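Local structure of gamma-glutamyltranspeptidase (Ggt) (Helicobacter pylori 26695, 5BPK) at residues B[121-126]-B[181-186]. The protein probably cleaves gamma-glutamyl bonds and transfers the gamma-glutamyl group to water or an acceptor, as an N-terminal nucleophile (Ntn) hydrolase. Numbering follows the deposited sequence.
Sequences APRFHM and STDPRK. With EDO (1,2-ethanediol), chain R; EDO (1,2-ethanediol), chain S; EDO (1,2-ethanediol), chain F.
Arg123 and Arg185 meet between two backbones that stay well apart, Ala121 CA lying 9.8 Å from Pro184 CA, the former just past helix 115-120 and the latter in the turn after strand 176-181. Like charges can pack face to face when a carboxylate is shared, and here the two guanidiniums do so, their planes 10° apart and centres 3.5 Å apart. Arg185 NH1 sits over the centre of the Arg123 group, 3.3 Å from Arg123 CZ. Asp183, its CG anti to the backbone N (chi1 -162°), divides its oxygens between them. Asp183 OD2 takes both Arg123 NH1 (2.9 Å) and Arg123 NH2 (3.0 Å), tip to tip, with guanidinium and carboxylate planes perpendicular; Arg123 NH1 meets the syn lone pair of Asp183 OD2, whereas Arg123 NH2 comes from above the carboxylate plane. Asp183 OD1 accepts from Arg185 NH1 at 2.9 Å and from Arg185 N, which closes an Asx turn. The other terminal nitrogen, Arg185 NH2, donates to Ala121 O (2.9 Å) from above the carbonyl plane. Met161 O also accepts from Arg123 NH1, Val164 N donates to Asp183 OD2, and Glu136 forms a salt bridge with Arg185 NH2. Asp183 and Glu136 together probably offset the repulsion within the stack. With the Arg123 side chain about 12 Å from the bound inhibitor, this buried Arg-Asp-Arg salt-bridge network with stacked guanidiniums ties the segment after helix 115-120 to the C-terminal turn of the Ntn-hydrolase catalytic domain.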
ATOM      1  N   ALA B 121      13.417  10.380   8.901  1.00 10.75           N
ATOM      2  CA  ALA B 121      13.108  11.818   8.965  1.00 12.14           C
ATOM      3  C   ALA B 121      11.620  12.059   9.227  1.00 12.12           C
ATOM      4  O   ALA B 121      10.765  11.400   8.610  1.00 12.05           O
ATOM      5  CB  ALA B 121      13.526  12.517   7.683  1.00 12.55           C
ATOM      6  N   PRO B 122      11.307  12.987  10.148  1.00 10.64           N
ATOM      7  CA  PRO B 122       9.905  13.297  10.408  1.00 10.89           C
ATOM      8  C   PRO B 122       9.139  13.710   9.151  1.00 10.57           C
ATOM      9  O   PRO B 122       9.715  14.319   8.251  1.00 11.53           O
ATOM     10  CB  PRO B 122       9.990  14.466  11.389  1.00 13.07           C
ATOM     11  CG  PRO B 122      11.219  14.138  12.194  1.00 11.97           C
ATOM     12  CD  PRO B 122      12.192  13.621  11.149  1.00 13.11           C
ATOM     13  N   ARG B 123       7.853  13.365   9.123  1.00 10.85           N
ATOM     14  CA  ARG B 123       6.987  13.538   7.960  1.00 10.94           C
ATOM     15  C   ARG B 123       5.849  14.499   8.275  1.00 10.30           C
ATOM     16  O   ARG B 123       5.392  14.558   9.416  1.00 10.44           O
ATOM     17  CB  ARG B 123       6.392  12.188   7.556  1.00 10.12           C
ATOM     18  CG  ARG B 123       7.410  11.268   6.929  1.00 12.10           C
ATOM     19  CD  ARG B 123       6.919   9.793   6.870  1.00 12.74           C
ATOM     20  NE  ARG B 123       8.070   8.942   6.570  1.00 14.84           N
ATOM     21  CZ  ARG B 123       8.146   7.635   6.748  1.00 12.00           C
ATOM     22  NH1 ARG B 123       7.135   6.944   7.255  1.00 12.42           N
ATOM     23  NH2 ARG B 123       9.276   7.017   6.435  1.00 14.93           N
ATOM     24  N   PHE B 124       5.410  15.249   7.260  1.00 11.34           N
ATOM     25  CA  PHE B 124       4.204  16.084   7.354  1.00 11.29           C
ATOM     26  C   PHE B 124       3.211  15.609   6.304  1.00 11.88           C
ATOM     27  O   PHE B 124       3.542  14.795   5.450  1.00 12.43           O
ATOM     28  CB  PHE B 124       4.506  17.586   7.186  1.00 10.60           C
ATOM     29  CG  PHE B 124       5.092  17.945   5.853  1.00 10.00           C
ATOM     30  CD1 PHE B 124       4.276  18.287   4.777  1.00 10.97           C
ATOM     31  CD2 PHE B 124       6.460  17.909   5.666  1.00 11.13           C
ATOM     32  CE1 PHE B 124       4.830  18.598   3.543  1.00 12.86           C
ATOM     33  CE2 PHE B 124       7.018  18.199   4.439  1.00 10.46           C
ATOM     34  CZ  PHE B 124       6.206  18.543   3.367  1.00 11.31           C
ATOM     35  N   HIS B 125       1.986  16.110   6.377  1.00 10.46           N
ATOM     36  CA  HIS B 125       0.929  15.643   5.492  1.00 10.19           C
ATOM     37  C   HIS B 125      -0.170  16.685   5.358  1.00 10.92           C
ATOM     38  O   HIS B 125      -0.609  17.265   6.346  1.00 12.52           O
ATOM     39  CB  HIS B 125       0.386  14.319   6.050  1.00 10.86           C
ATOM     40  CG  HIS B 125      -0.807  13.774   5.332  1.00  8.66           C
ATOM     41  ND1 HIS B 125      -0.729  13.185   4.089  1.00 13.62           N
ATOM     42  CD2 HIS B 125      -2.110  13.702   5.704  1.00 10.73           C
ATOM     43  CE1 HIS B 125      -1.934  12.784   3.721  1.00 13.18           C
ATOM     44  NE2 HIS B 125      -2.789  13.076   4.686  1.00 11.14           N
ATOM     45  N   MET B 126      -0.602  16.889   4.121  1.00 10.86           N
ATOM     46  CA  MET B 126      -1.763  17.700   3.783  1.00 11.01           C
ATOM     47  C   MET B 126      -2.578  16.921   2.757  1.00 10.97           C
ATOM     48  O   MET B 126      -2.046  16.522   1.733  1.00 12.94           O
ATOM     49  CB  MET B 126      -1.293  19.052   3.226  1.00 11.60           C
ATOM     50  CG  MET B 126      -2.305  19.856   2.420  1.00 10.68           C
ATOM     51  SD  MET B 126      -3.797  20.337   3.288  1.00 13.52           S
ATOM     52  CE  MET B 126      -3.170  21.631   4.385  1.00 13.99           C
ATOM     53  N   SER B 181      16.627   0.286   4.318  1.00 11.47           N
ATOM     54  CA  SER B 181      16.092   0.764   5.567  1.00 11.20           C
ATOM     55  C   SER B 181      14.681   0.251   5.786  1.00 10.50           C
ATOM     56  O   SER B 181      13.830   0.299   4.883  1.00 11.32           O
ATOM     57  CB  SER B 181      16.117   2.293   5.638  1.00 12.15           C
ATOM     58  OG  SER B 181      15.774   2.739   6.951  1.00 13.30           O
ATOM     59  N   THR B 182      14.462  -0.245   6.997  1.00 11.83           N
ATOM     60  CA  THR B 182      13.137  -0.408   7.552  1.00 10.43           C
ATOM     61  C   THR B 182      12.736   0.935   8.181  1.00 10.65           C
ATOM     62  O   THR B 182      13.482   1.918   8.128  1.00 11.83           O
ATOM     63  CB  THR B 182      13.099  -1.540   8.582  1.00 11.64           C
ATOM     64  OG1 THR B 182      14.055  -1.279   9.606  1.00 13.47           O
ATOM     65  CG2 THR B 182      13.423  -2.880   7.922  1.00 13.34           C
ATOM     66  N   ASP B 183      11.546   0.988   8.756  1.00 10.78           N
ATOM     67  CA  ASP B 183      11.031   2.231   9.302  1.00 10.74           C
ATOM     68  C   ASP B 183      10.949   2.130  10.826  1.00 11.60           C
ATOM     69  O   ASP B 183      10.332   1.197  11.340  1.00 15.93           O
ATOM     70  CB  ASP B 183       9.640   2.500   8.712  1.00 10.88           C
ATOM     71  CG  ASP B 183       9.195   3.953   8.851  1.00  8.75           C
ATOM     72  OD1 ASP B 183       9.445   4.588   9.912  1.00 10.98           O
ATOM     73  OD2 ASP B 183       8.584   4.467   7.880  1.00 11.59           O
ATOM     74  N   PRO B 184      11.554   3.094  11.552  1.00 13.80           N
ATOM     75  CA  PRO B 184      11.428   3.052  13.013  1.00 15.49           C
ATOM     76  C   PRO B 184       9.969   3.070  13.505  1.00 15.84           C
ATOM     77  O   PRO B 184       9.690   2.624  14.616  1.00 19.01           O
ATOM     78  CB  PRO B 184      12.176   4.316  13.474  1.00 17.29           C
ATOM     79  CG  PRO B 184      12.399   5.135  12.278  1.00 18.91           C
ATOM     80  CD  PRO B 184      12.447   4.185  11.117  1.00 14.54           C
ATOM     81  N   ARG B 185       9.048   3.533  12.661  1.00 13.56           N
ATOM     82  CA  ARG B 185       7.628   3.648  13.031  1.00 14.21           C
ATOM     83  C   ARG B 185       6.884   2.314  13.089  1.00 18.06           C
ATOM     84  O   ARG B 185       5.782   2.259  13.606  1.00 20.46           O
ATOM     85  CB  ARG B 185       6.898   4.554  12.044  1.00 13.90           C
ATOM     86  CG  ARG B 185       7.431   5.967  11.969  1.00 10.89           C
ATOM     87  CD  ARG B 185       6.917   6.668  10.734  1.00 12.26           C
ATOM     88  NE  ARG B 185       7.388   8.044  10.620  1.00 10.61           N
ATOM     89  CZ  ARG B 185       8.588   8.393  10.172  1.00 12.29           C
ATOM     90  NH1 ARG B 185       9.473   7.469   9.815  1.00 11.54           N
ATOM     91  NH2 ARG B 185       8.905   9.677  10.077  1.00 11.62           N
ATOM     92  N   LYS B 186       7.495   1.258  12.559  1.00 20.96           N
ATOM     93  CA  LYS B 186       6.845  -0.046  12.416  1.00 25.32           C
ATOM     94  C   LYS B 186       6.101  -0.482  13.688  1.00 29.01           C
ATOM     95  O   LYS B 186       4.937  -0.874  13.611  1.00 30.97           O
ATOM     96  CB  LYS B 186       7.874  -1.106  12.002  1.00 25.64           C
ATOM     97  CG  LYS B 186       7.280  -2.470  11.603  1.00 29.01           C
ATOM     98  CD  LYS B 186       7.231  -3.482  12.750  1.00 36.84           C
ATOM     99  CE  LYS B 186       8.592  -4.098  13.050  1.00 39.52           C
ATOM    100  NZ  LYS B 186       8.560  -4.945  14.283  1.00 44.81           N
TER
HETATM  101  C1  EDO R 704       7.939  17.236   9.639  1.00 15.64           C
HETATM  102  O1  EDO R 704       7.963  18.480   8.925  1.00 19.65           O
HETATM  103  C2  EDO R 704       6.794  17.238  10.658  1.00 14.35           C
HETATM  104  O2  EDO R 704       6.670  15.992  11.379  1.00 12.99           O
HETATM  105  C1  EDO S 705      17.919   1.602   9.852  1.00 17.18           C
HETATM  106  O1  EDO S 705      16.714   2.335   9.538  1.00 20.21           O
HETATM  107  C2  EDO S 705      18.174   0.555   8.777  1.00 16.00           C
HETATM  108  O2  EDO S 705      17.068  -0.345   8.661  1.00 16.38           O
HETATM  109  C1  EDO F 402       2.277  -2.713  12.247  1.00 37.87           C
HETATM  110  O1  EDO F 402       3.437  -3.311  11.653  1.00 38.12           O
HETATM  111  C2  EDO F 402       1.482  -3.774  13.001  1.00 37.76           C
HETATM  112  O2  EDO F 402       0.217  -4.051  12.378  1.00 35.13           O